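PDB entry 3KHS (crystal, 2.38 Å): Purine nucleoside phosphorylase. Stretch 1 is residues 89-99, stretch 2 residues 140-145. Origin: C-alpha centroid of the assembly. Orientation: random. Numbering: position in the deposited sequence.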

# COMPACT_ATOMS: atom_id res chain seq x y z
N THR B 89 -1.62 11.22 7.86
CA THR B 89 -0.57 10.61 7.08
C THR B 89 0.30 9.90 8.12
O THR B 89 0.20 10.17 9.33
CB THR B 89 0.32 11.66 6.45
OG1 THR B 89 0.79 12.51 7.50
CG2 THR B 89 -0.45 12.47 5.43
N ALA B 90 1.16 9.02 7.67
CA ALA B 90 1.99 8.28 8.59
C ALA B 90 2.87 9.24 9.40
O ALA B 90 3.05 9.07 10.60
CB ALA B 90 2.86 7.27 7.84
N ALA B 91 3.38 10.26 8.72
CA ALA B 91 4.23 11.27 9.35
C ALA B 91 3.44 12.05 10.39
O ALA B 91 3.90 12.27 11.52
CB ALA B 91 4.82 12.23 8.29
N ARG B 92 2.25 12.46 10.01
CA ARG B 92 1.40 13.22 10.91
C ARG B 92 1.05 12.41 12.18
O ARG B 92 1.18 12.91 13.30
CB ARG B 92 0.13 13.57 10.16
CG ARG B 92 -0.66 14.64 10.76
CD ARG B 92 -0.25 15.99 10.20
NE ARG B 92 -0.84 17.01 11.06
CZ ARG B 92 -0.19 17.61 12.07
NH1 ARG B 92 1.09 17.31 12.33
NH2 ARG B 92 -0.85 18.45 12.84
N ALA B 93 0.63 11.16 12.02
CA ALA B 93 0.23 10.35 13.18
C ALA B 93 1.42 10.00 14.05
O ALA B 93 1.25 9.56 15.18
CB ALA B 93 -0.46 9.02 12.73
N THR B 94 2.62 10.17 13.53
CA THR B 94 3.79 9.84 14.33
C THR B 94 4.52 11.10 14.80
O THR B 94 5.68 11.04 15.23
CB THR B 94 4.79 8.91 13.56
OG1 THR B 94 5.22 9.55 12.35
CG2 THR B 94 4.15 7.59 13.26
N PHE B 95 3.84 12.24 14.71
CA PHE B 95 4.41 13.52 15.13
C PHE B 95 4.68 13.52 16.64
O PHE B 95 5.68 14.04 17.10
CB PHE B 95 3.48 14.69 14.77
CG PHE B 95 3.99 16.03 15.19
CD1 PHE B 95 5.12 16.58 14.60
CD2 PHE B 95 3.38 16.71 16.24
CE1 PHE B 95 5.65 17.79 15.03
CE2 PHE B 95 3.89 17.91 16.69
CZ PHE B 95 5.03 18.46 16.09
N PRO B 96 3.77 12.92 17.43
CA PRO B 96 4.01 12.90 18.88
C PRO B 96 5.30 12.14 19.25
O PRO B 96 5.93 12.44 20.26
CB PRO B 96 2.74 12.25 19.44
CG PRO B 96 1.68 12.64 18.43
CD PRO B 96 2.42 12.44 17.10
N MET B 97 5.71 11.18 18.43
CA MET B 97 6.95 10.46 18.71
C MET B 97 8.14 11.38 18.50
O MET B 97 9.16 11.27 19.19
CB MET B 97 7.15 9.23 17.81
CG MET B 97 6.36 7.99 18.22
SD MET B 97 6.64 7.44 19.89
CE MET B 97 5.19 8.15 20.73
N ARG B 98 8.03 12.26 17.51
CA ARG B 98 9.12 13.19 17.25
C ARG B 98 9.15 14.18 18.43
O ARG B 98 10.22 14.57 18.89
CB ARG B 98 8.90 13.89 15.91
CG ARG B 98 9.07 12.96 14.72
CD ARG B 98 8.99 13.69 13.37
NE ARG B 98 9.24 12.79 12.24
CZ ARG B 98 8.34 11.92 11.74
NH1 ARG B 98 7.14 11.84 12.27
NH2 ARG B 98 8.66 11.14 10.72
N VAL B 99 7.97 14.53 18.94
CA VAL B 99 7.89 15.43 20.08
C VAL B 99 8.54 14.74 21.31
O VAL B 99 9.35 15.35 22.01
CB VAL B 99 6.41 15.79 20.37
CG1 VAL B 99 6.27 16.53 21.66
CG2 VAL B 99 5.85 16.64 19.21
N GLY B 140 3.92 2.94 0.33
CA GLY B 140 3.29 4.24 0.15
C GLY B 140 2.75 5.00 1.35
O GLY B 140 2.06 6.02 1.21
N ALA B 141 3.01 4.51 2.55
CA ALA B 141 2.57 5.23 3.74
C ALA B 141 3.58 4.95 4.86
O ALA B 141 3.24 4.42 5.91
CB ALA B 141 1.15 4.84 4.13
N ASN B 142 4.83 5.28 4.59
CA ASN B 142 5.93 5.11 5.53
C ASN B 142 6.05 6.43 6.32
O ASN B 142 6.11 7.50 5.74
CB ASN B 142 7.22 4.83 4.77
CG ASN B 142 8.35 4.40 5.70
OD1 ASN B 142 8.90 5.22 6.44
ND2 ASN B 142 8.67 3.11 5.69
N PRO B 143 6.10 6.34 7.64
CA PRO B 143 6.19 7.53 8.50
C PRO B 143 7.45 8.40 8.34
O PRO B 143 7.48 9.52 8.82
CB PRO B 143 6.04 6.94 9.90
CG PRO B 143 6.86 5.67 9.78
CD PRO B 143 6.51 5.13 8.37
N LEU B 144 8.47 7.88 7.68
CA LEU B 144 9.70 8.63 7.47
C LEU B 144 9.73 9.16 6.06
O LEU B 144 10.67 9.87 5.68
CB LEU B 144 10.93 7.75 7.68
CG LEU B 144 11.07 7.15 9.07
CD1 LEU B 144 12.27 6.25 9.10
CD2 LEU B 144 11.21 8.28 10.08
N THR B 145 8.74 8.83 5.25
CA THR B 145 8.75 9.35 3.88
C THR B 145 8.84 10.88 3.91
O THR B 145 8.15 11.53 4.70
CB THR B 145 7.51 8.94 3.08
OG1 THR B 145 7.54 7.52 2.86
CG2 THR B 145 7.45 9.68 1.74

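This is a small contact in which the Ala 90 methyl packs on Pro 143 and the backbone before it, and a single cross-stretch hydrogen bond runs from Arg 98 to the Pro 143 carbonyl. The two stretches together bury 245 Å², and Pro 143 and Ala 90 contribute most of it. Ala 90 CA and Pro 143 CA lie 4.3 Å apart. The CA-to-CB bond of Ala 90 points toward the other stretch, and Ala 90 CB sits 3.4 Å from Pro 143 N, 3.8 Å from Pro 143 CB and 3.5 Å from Ala 141 O. The methyl therefore meets backbone as much as side chain. Further along, Ala 91 CA approaches Pro 143 O at 3.7 Å, and Thr 94 OG1 lies 3.7 Å from Pro 143 CB.

The polar element is Arg 98 NH2 to Pro 143 O, 2.8 Å with an N-H...O angle of 143°; the oxygen lies at the guanidinium edge, near its plane, as expected for an in-plane N-H donor. Arg 98 NH1 also donates to Thr 94 OG1 (3.0 Å, 145°), so the guanidinium is held within its own stretch while reaching across. On the facing side, a type I turn from Asn 142 to Thr 145 presents that carbonyl, braced by Leu 144 N donating to Asn 142 OD1 (3.0 Å, 160°).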